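Local coordinates for receptor-type tyrosine-protein phosphatase C (Rattus norvegicus, PDB 5FN8) that dephosphorylates phosphotyrosine on signalling proteins and is probably required for T-cell activation through the antigen receptor, here represented by two extracellular fibronectin type III domains, at residues B[99-104]-B[165-170]; B[128-133]-B[146-151]. One frame throughout, in Å; residues are numbered along the deposited sequence.

In the fold
Both contacts belong to the second of the two fibronectin type III domains in this extracellular fragment, and their centres lie about 9 Å apart. Along the chain, both segments of contact 2 fall between the two segments of contact 1. Strands 130-137 and 162-170 are neighbours in one antiparallel sheet, where Tyr170 N lies 2.8 Å from Arg130 O and Ile132 N lies 2.8 Å from Tyr168 O, both probable hydrogen bonds. In the interior the rings of Phe169 and Tyr131 meet edge-to-face. On the outer side the GlcNAc carried by Asn146 touches Tyr170 of contact 1 as well as Arg130 and Ile132 of contact 2. The membrane separates this fragment from the cytoplasmic phosphatase domains.

Contact 1 (B[99-104]-B[165-170]); sequences GKVNGM and FLVYFY. With NAG (2-acetamido-2-deoxy-beta-D-glucopyranose), chain G.
Phe165 meets the 99-104 segment through its base. Its CB and its carbonyl O both face the methyl CE of Met104, which comes within 3.4 Å of Phe165 O, while the ring leads off toward Ile114 and Val116 of strand 114-119. Methionine suits this place because an unbranched chain can span from one layer to the next: its CG is anti to the backbone N (chi1 -165°) and the chain runs extended to its tip. Val167 is the meeting point of the contact. Its CG2 lies 3.7 Å from Met104 CE, and its CG1 is 4.0 Å from Val101 CG1 and equally near Val101 CG2, the two valines crossing at about a right angle. Their short branched side chains fill the interior without polar groups. Phe169 turns its ring away toward Pro98 and Pro121, so its CB serves here, 4.2 Å from Val101 CG1. No direct hydrogen bond joins the segments; one water bridges them, accepting from Phe169 N at 3.0 Å and donating to Gly99 O. Tyr170 belongs to the other side of the strand, where the N-acetyl group of the GlcNAc carried by Asn146 lies over its ring, NAG C7 being 3.7 Å above the ring plane. Such apolar packing of the chain leading into strand 104-108 against strand 162-170 forms part of the core between the two sheets of a fibronectin type III beta-sandwich.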
loop_
_atom_site.group_PDB
_atom_site.type_symbol
_atom_site.label_atom_id
_atom_site.label_comp_id
_atom_site.label_asym_id
_atom_site.label_seq_id
_atom_site.Cartn_x
_atom_site.Cartn_y
_atom_site.Cartn_z
ATOM N N GLY B 99 2.023 -11.519 -1.335
ATOM C CA GLY B 99 1.470 -12.087 -0.118
ATOM C C GLY B 99 0.406 -13.119 -0.444
ATOM O O GLY B 99 0.219 -13.490 -1.602
ATOM N N LYS B 100 -0.288 -13.599 0.583
ATOM C CA LYS B 100 -1.357 -14.574 0.436
ATOM C C LYS B 100 -2.658 -13.868 0.104
ATOM O O LYS B 100 -2.836 -12.720 0.434
ATOM C CB LYS B 100 -1.507 -15.415 1.702
ATOM C CG LYS B 100 -0.284 -16.238 2.077
ATOM C CD LYS B 100 -0.418 -16.807 3.488
ATOM C CE LYS B 100 -1.409 -17.940 3.583
ATOM N NZ LYS B 100 -1.774 -18.257 4.992
ATOM N N VAL B 101 -3.565 -14.557 -0.548
ATOM C CA VAL B 101 -4.868 -14.028 -0.914
ATOM C C VAL B 101 -5.702 -13.816 0.367
ATOM O O VAL B 101 -5.493 -14.500 1.383
ATOM C CB VAL B 101 -5.592 -14.940 -1.967
ATOM C CG1 VAL B 101 -4.792 -15.037 -3.267
ATOM C CG2 VAL B 101 -5.956 -16.337 -1.407
ATOM N N ASN B 102 -6.651 -12.890 0.307
ATOM C CA ASN B 102 -7.502 -12.595 1.455
ATOM C C ASN B 102 -8.915 -13.060 1.220
ATOM O O ASN B 102 -9.422 -12.950 0.109
ATOM C CB ASN B 102 -7.464 -11.075 1.790
ATOM C CG ASN B 102 -6.121 -10.619 2.312
ATOM O OD1 ASN B 102 -5.677 -11.025 3.408
ATOM N ND2 ASN B 102 -5.421 -9.815 1.509
ATOM N N GLY B 103 -9.538 -13.548 2.279
ATOM C CA GLY B 103 -10.932 -13.969 2.300
ATOM C C GLY B 103 -11.269 -15.145 1.422
ATOM O O GLY B 103 -12.284 -15.112 0.711
ATOM N N MET B 104 -10.422 -16.197 1.477
ATOM C CA MET B 104 -10.642 -17.395 0.671
ATOM C C MET B 104 -11.836 -18.174 1.196
ATOM O O MET B 104 -11.838 -18.626 2.354
ATOM C CB MET B 104 -9.386 -18.263 0.596
ATOM C CG MET B 104 -9.456 -19.311 -0.492
ATOM S SD MET B 104 -8.118 -20.476 -0.273
ATOM C CE MET B 104 -8.813 -21.951 -1.071
ATOM N N PHE B 165 -8.072 -27.243 -1.432
ATOM C CA PHE B 165 -8.001 -26.160 -2.406
ATOM C C PHE B 165 -6.913 -25.233 -1.969
ATOM O O PHE B 165 -6.913 -24.768 -0.830
ATOM C CB PHE B 165 -9.376 -25.474 -2.569
ATOM C CG PHE B 165 -10.449 -26.451 -3.013
ATOM C CD1 PHE B 165 -11.103 -27.264 -2.091
ATOM C CD2 PHE B 165 -10.799 -26.565 -4.351
ATOM C CE1 PHE B 165 -12.057 -28.196 -2.504
ATOM C CE2 PHE B 165 -11.781 -27.476 -4.761
ATOM C CZ PHE B 165 -12.387 -28.299 -3.837
ATOM N N LEU B 166 -5.931 -25.030 -2.857
ATOM C CA LEU B 166 -4.764 -24.193 -2.614
ATOM C C LEU B 166 -4.764 -23.085 -3.638
ATOM O O LEU B 166 -4.630 -23.363 -4.824
ATOM C CB LEU B 166 -3.485 -25.033 -2.756
ATOM C CG LEU B 166 -3.296 -26.248 -1.837
ATOM C CD1 LEU B 166 -3.848 -27.545 -2.486
ATOM C CD2 LEU B 166 -1.820 -26.464 -1.577
ATOM N N VAL B 167 -4.970 -21.835 -3.190
ATOM C CA VAL B 167 -4.950 -20.642 -4.030
ATOM C C VAL B 167 -3.641 -19.904 -3.803
ATOM O O VAL B 167 -3.326 -19.615 -2.660
ATOM C CB VAL B 167 -6.163 -19.683 -3.854
ATOM C CG1 VAL B 167 -6.041 -18.476 -4.807
ATOM C CG2 VAL B 167 -7.471 -20.406 -4.103
ATOM N N TYR B 168 -2.855 -19.671 -4.876
ATOM C CA TYR B 168 -1.601 -18.894 -4.846
ATOM C C TYR B 168 -1.823 -17.677 -5.725
ATOM O O TYR B 168 -2.533 -17.753 -6.737
ATOM C CB TYR B 168 -0.423 -19.638 -5.507
ATOM C CG TYR B 168 -0.169 -21.044 -5.031
ATOM C CD1 TYR B 168 -1.029 -22.089 -5.384
ATOM C CD2 TYR B 168 0.963 -21.352 -4.282
ATOM C CE1 TYR B 168 -0.788 -23.394 -4.957
ATOM C CE2 TYR B 168 1.225 -22.659 -3.869
ATOM C CZ TYR B 168 0.349 -23.674 -4.210
ATOM O OH TYR B 168 0.657 -24.945 -3.817
ATOM N N PHE B 169 -1.167 -16.581 -5.374
ATOM C CA PHE B 169 -1.165 -15.373 -6.193
ATOM C C PHE B 169 0.103 -15.385 -7.009
ATOM O O PHE B 169 1.172 -15.700 -6.475
ATOM C CB PHE B 169 -1.194 -14.109 -5.329
ATOM C CG PHE B 169 -1.427 -12.848 -6.132
ATOM C CD1 PHE B 169 -2.708 -12.484 -6.531
ATOM C CD2 PHE B 169 -0.381 -11.974 -6.406
ATOM C CE1 PHE B 169 -2.929 -11.285 -7.221
ATOM C CE2 PHE B 169 -0.604 -10.802 -7.110
ATOM C CZ PHE B 169 -1.879 -10.464 -7.499
ATOM N N TYR B 170 -0.019 -15.041 -8.287
ATOM C CA TYR B 170 1.091 -14.902 -9.219
ATOM C C TYR B 170 1.172 -13.438 -9.676
ATOM O O TYR B 170 0.179 -12.883 -10.145
ATOM C CB TYR B 170 0.914 -15.859 -10.413
ATOM C CG TYR B 170 2.028 -15.751 -11.427
ATOM C CD1 TYR B 170 3.333 -16.107 -11.099
ATOM C CD2 TYR B 170 1.778 -15.306 -12.728
ATOM C CE1 TYR B 170 4.370 -15.981 -12.018
ATOM C CE2 TYR B 170 2.808 -15.180 -13.659
ATOM C CZ TYR B 170 4.099 -15.545 -13.308
ATOM O OH TYR B 170 5.116 -15.472 -14.237
HETATM C C1 NAG G . -0.721 -17.985 -15.689
HETATM C C2 NAG G . 0.743 -18.417 -15.570
HETATM C C3 NAG G . 1.693 -17.398 -16.207
HETATM C C4 NAG G . 1.194 -16.934 -17.571
HETATM C C5 NAG G . -0.253 -16.453 -17.504
HETATM C C6 NAG G . -0.814 -16.083 -18.862
HETATM C C7 NAG G . 2.138 -19.033 -13.585
HETATM C C8 NAG G . 2.090 -19.282 -12.110
HETATM N N2 NAG G . 0.999 -18.553 -14.141
HETATM O O3 NAG G . 2.964 -18.010 -16.412
HETATM O O4 NAG G . 2.035 -15.882 -18.038
HETATM O O5 NAG G . -1.081 -17.508 -16.993
HETATM O O6 NAG G . -2.143 -15.587 -18.785
HETATM O O7 NAG G . 3.160 -19.233 -14.236
HETATM O O HOH W 1 0.207 -16.091 -2.788
#

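Contact 2 (B[128-133]-B[146-151]); sequences EARYIL and NQSTCK. With NAG (2-acetamido-2-deoxy-beta-D-glucopyranose), chain G.
Tyr131, on strand 130-137 opposite Gln147 of strand 140-147, turns its ring into the domain. Its backbone forms both bonds of an antiparallel hydrogen-bonded pair: Tyr131 N donates to Gln147 O at 2.7 Å, nearly along the C=O axis, and Gln147 N donates back to Tyr131 O. With CG anti to the carbonyl carbon, the ring offers one face to Cys150, whose CB sits 3.6 Å from the Tyr131 ring centroid in a CH-pi contact; the sulfur approaches obliquely. A broad, polarisable ring suits this position beside the disulfide of Cys150 with Cys118, and Ser148 O lies at its edge, in the ring plane. Arg130 works on the outer side. Bent at chi3 (54°), its chain brings the guanidinium across the Asn146 amide, the two planes 60° apart. Arg130 NE donates a straight bond to Asn146 OD1 at 2.7 Å (169° at the hydrogen), reaching it from above the carbonyl plane, while NH2 adds weak bonds to Asn146 OD1 and O. One guanidinium face lies against the backbone of Gln147 and Ser148; over the opposite face is the sugar's O6, 3.4 Å from Arg130 CZ. Asn146, its CG anti to the backbone N, carries the GlcNAc through a 1.4 Å bond from ND2 to C1. Beside it Ile132 CD1 packs 3.6 Å from Asn146 CG and also touches the sugar's acetyl methyl. Once ND2 is glycosylated, OD1 remains a strong acceptor, and the arginine grips it. The bond should therefore help to fix the rotation of the amide, and the positive charge probably polarises its carbonyl, at the open end of the hairpin formed by strands 130-137 and 140-147.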
loop_
_atom_site.group_PDB
_atom_site.type_symbol
_atom_site.label_atom_id
_atom_site.label_comp_id
_atom_site.label_asym_id
_atom_site.label_seq_id
_atom_site.Cartn_x
_atom_site.Cartn_y
_atom_site.Cartn_z
ATOM N N GLU B 128 1.963 -8.022 -12.550
ATOM C CA GLU B 128 0.686 -8.638 -12.903
ATOM C C GLU B 128 -0.089 -9.133 -11.698
ATOM O O GLU B 128 0.389 -9.058 -10.565
ATOM C CB GLU B 128 0.905 -9.760 -13.931
ATOM C CG GLU B 128 1.425 -9.258 -15.270
ATOM C CD GLU B 128 2.505 -10.126 -15.882
ATOM O OE1 GLU B 128 2.272 -11.346 -16.049
ATOM O OE2 GLU B 128 3.579 -9.576 -16.227
ATOM N N ALA B 129 -1.313 -9.632 -11.959
ATOM C CA ALA B 129 -2.203 -10.137 -10.945
ATOM C C ALA B 129 -2.985 -11.353 -11.459
ATOM O O ALA B 129 -3.950 -11.195 -12.226
ATOM C CB ALA B 129 -3.143 -9.037 -10.476
ATOM N N ARG B 130 -2.541 -12.579 -11.048
ATOM C CA ARG B 130 -3.183 -13.854 -11.419
ATOM C C ARG B 130 -3.345 -14.757 -10.238
ATOM O O ARG B 130 -2.583 -14.708 -9.265
ATOM C CB ARG B 130 -2.493 -14.556 -12.602
ATOM C CG ARG B 130 -2.366 -13.602 -13.791
ATOM C CD ARG B 130 -2.172 -14.230 -15.119
ATOM N NE ARG B 130 -3.199 -15.222 -15.440
ATOM C CZ ARG B 130 -4.260 -15.004 -16.205
ATOM N NH1 ARG B 130 -4.503 -13.796 -16.681
ATOM N NH2 ARG B 130 -5.103 -15.989 -16.477
ATOM N N TYR B 131 -4.378 -15.565 -10.318
ATOM C CA TYR B 131 -4.792 -16.484 -9.280
ATOM C C TYR B 131 -4.629 -17.920 -9.760
ATOM O O TYR B 131 -5.196 -18.313 -10.788
ATOM C CB TYR B 131 -6.250 -16.176 -8.895
ATOM C CG TYR B 131 -6.392 -14.793 -8.307
ATOM C CD1 TYR B 131 -6.182 -14.568 -6.950
ATOM C CD2 TYR B 131 -6.656 -13.691 -9.120
ATOM C CE1 TYR B 131 -6.282 -13.286 -6.407
ATOM C CE2 TYR B 131 -6.732 -12.404 -8.595
ATOM C CZ TYR B 131 -6.562 -12.207 -7.234
ATOM O OH TYR B 131 -6.615 -10.920 -6.754
ATOM N N ILE B 132 -3.828 -18.697 -9.007
ATOM C CA ILE B 132 -3.573 -20.110 -9.319
ATOM C C ILE B 132 -4.317 -20.969 -8.332
ATOM O O ILE B 132 -4.126 -20.843 -7.125
ATOM C CB ILE B 132 -2.048 -20.428 -9.286
ATOM C CG1 ILE B 132 -1.180 -19.443 -10.104
ATOM C CG2 ILE B 132 -1.759 -21.914 -9.562
ATOM C CD1 ILE B 132 -1.551 -19.159 -11.511
ATOM N N LEU B 133 -5.145 -21.830 -8.817
ATOM C CA LEU B 133 -5.823 -22.750 -7.939
ATOM C C LEU B 133 -5.411 -24.193 -8.242
ATOM O O LEU B 133 -5.484 -24.634 -9.379
ATOM C CB LEU B 133 -7.348 -22.584 -8.017
ATOM C CG LEU B 133 -8.185 -23.701 -7.384
ATOM C CD1 LEU B 133 -8.046 -23.725 -5.872
ATOM C CD2 LEU B 133 -9.622 -23.582 -7.772
ATOM N N ASN B 146 -5.664 -21.144 -13.703
ATOM C CA ASN B 146 -4.886 -19.917 -13.756
ATOM C C ASN B 146 -5.828 -18.851 -14.317
ATOM O O ASN B 146 -6.240 -18.938 -15.467
ATOM C CB ASN B 146 -3.644 -20.116 -14.652
ATOM C CG ASN B 146 -2.800 -18.892 -14.855
ATOM O OD1 ASN B 146 -3.202 -17.787 -14.525
ATOM N ND2 ASN B 146 -1.612 -19.070 -15.397
ATOM N N GLN B 147 -6.188 -17.863 -13.492
ATOM C CA GLN B 147 -7.154 -16.829 -13.873
ATOM C C GLN B 147 -6.786 -15.437 -13.390
ATOM O O GLN B 147 -6.012 -15.271 -12.438
ATOM C CB GLN B 147 -8.534 -17.187 -13.315
ATOM C CG GLN B 147 -9.280 -18.273 -14.089
ATOM C CD GLN B 147 -10.504 -18.809 -13.356
ATOM O OE1 GLN B 147 -10.890 -19.959 -13.531
ATOM N NE2 GLN B 147 -11.121 -18.020 -12.477
ATOM N N SER B 148 -7.400 -14.437 -14.043
ATOM C CA SER B 148 -7.341 -12.998 -13.752
ATOM C C SER B 148 -8.165 -12.676 -12.523
ATOM O O SER B 148 -7.821 -11.749 -11.807
ATOM C CB SER B 148 -7.954 -12.225 -14.907
ATOM O OG SER B 148 -7.069 -12.296 -16.004
ATOM N N THR B 149 -9.280 -13.397 -12.318
ATOM C CA THR B 149 -10.228 -13.219 -11.216
ATOM C C THR B 149 -10.249 -14.445 -10.322
ATOM O O THR B 149 -10.241 -15.583 -10.796
ATOM C CB THR B 149 -11.654 -12.900 -11.745
ATOM O OG1 THR B 149 -12.078 -13.957 -12.599
ATOM C CG2 THR B 149 -11.720 -11.606 -12.535
ATOM N N CYS B 150 -10.333 -14.218 -9.031
ATOM C CA CYS B 150 -10.357 -15.281 -8.051
ATOM C C CYS B 150 -11.757 -15.773 -7.807
ATOM O O CYS B 150 -12.275 -15.686 -6.693
ATOM C CB CYS B 150 -9.661 -14.862 -6.767
ATOM S SG CYS B 150 -9.257 -16.245 -5.676
ATOM N N LYS B 151 -12.369 -16.320 -8.871
ATOM C CA LYS B 151 -13.688 -16.926 -8.868
ATOM C C LYS B 151 -13.607 -18.187 -9.746
ATOM O O LYS B 151 -13.595 -18.126 -10.987
ATOM C CB LYS B 151 -14.796 -15.939 -9.303
ATOM C CG LYS B 151 -14.509 -15.120 -10.573
ATOM C CD LYS B 151 -15.792 -14.738 -11.333
ATOM C CE LYS B 151 -15.503 -14.090 -12.672
ATOM N NZ LYS B 151 -16.749 -13.661 -13.366
HETATM C C1 NAG G . -0.721 -17.985 -15.689
HETATM C C2 NAG G . 0.743 -18.417 -15.570
HETATM C C3 NAG G . 1.693 -17.398 -16.207
HETATM C C4 NAG G . 1.194 -16.934 -17.571
HETATM C C5 NAG G . -0.253 -16.453 -17.504
HETATM C C6 NAG G . -0.814 -16.083 -18.862
HETATM C C7 NAG G . 2.138 -19.033 -13.585
HETATM C C8 NAG G . 2.090 -19.282 -12.110
HETATM N N2 NAG G . 0.999 -18.553 -14.141
HETATM O O3 NAG G . 2.964 -18.010 -16.412
HETATM O O4 NAG G . 2.035 -15.882 -18.038
HETATM O O5 NAG G . -1.081 -17.508 -16.993
HETATM O O6 NAG G . -2.143 -15.587 -18.785
HETATM O O7 NAG G . 3.160 -19.233 -14.236
#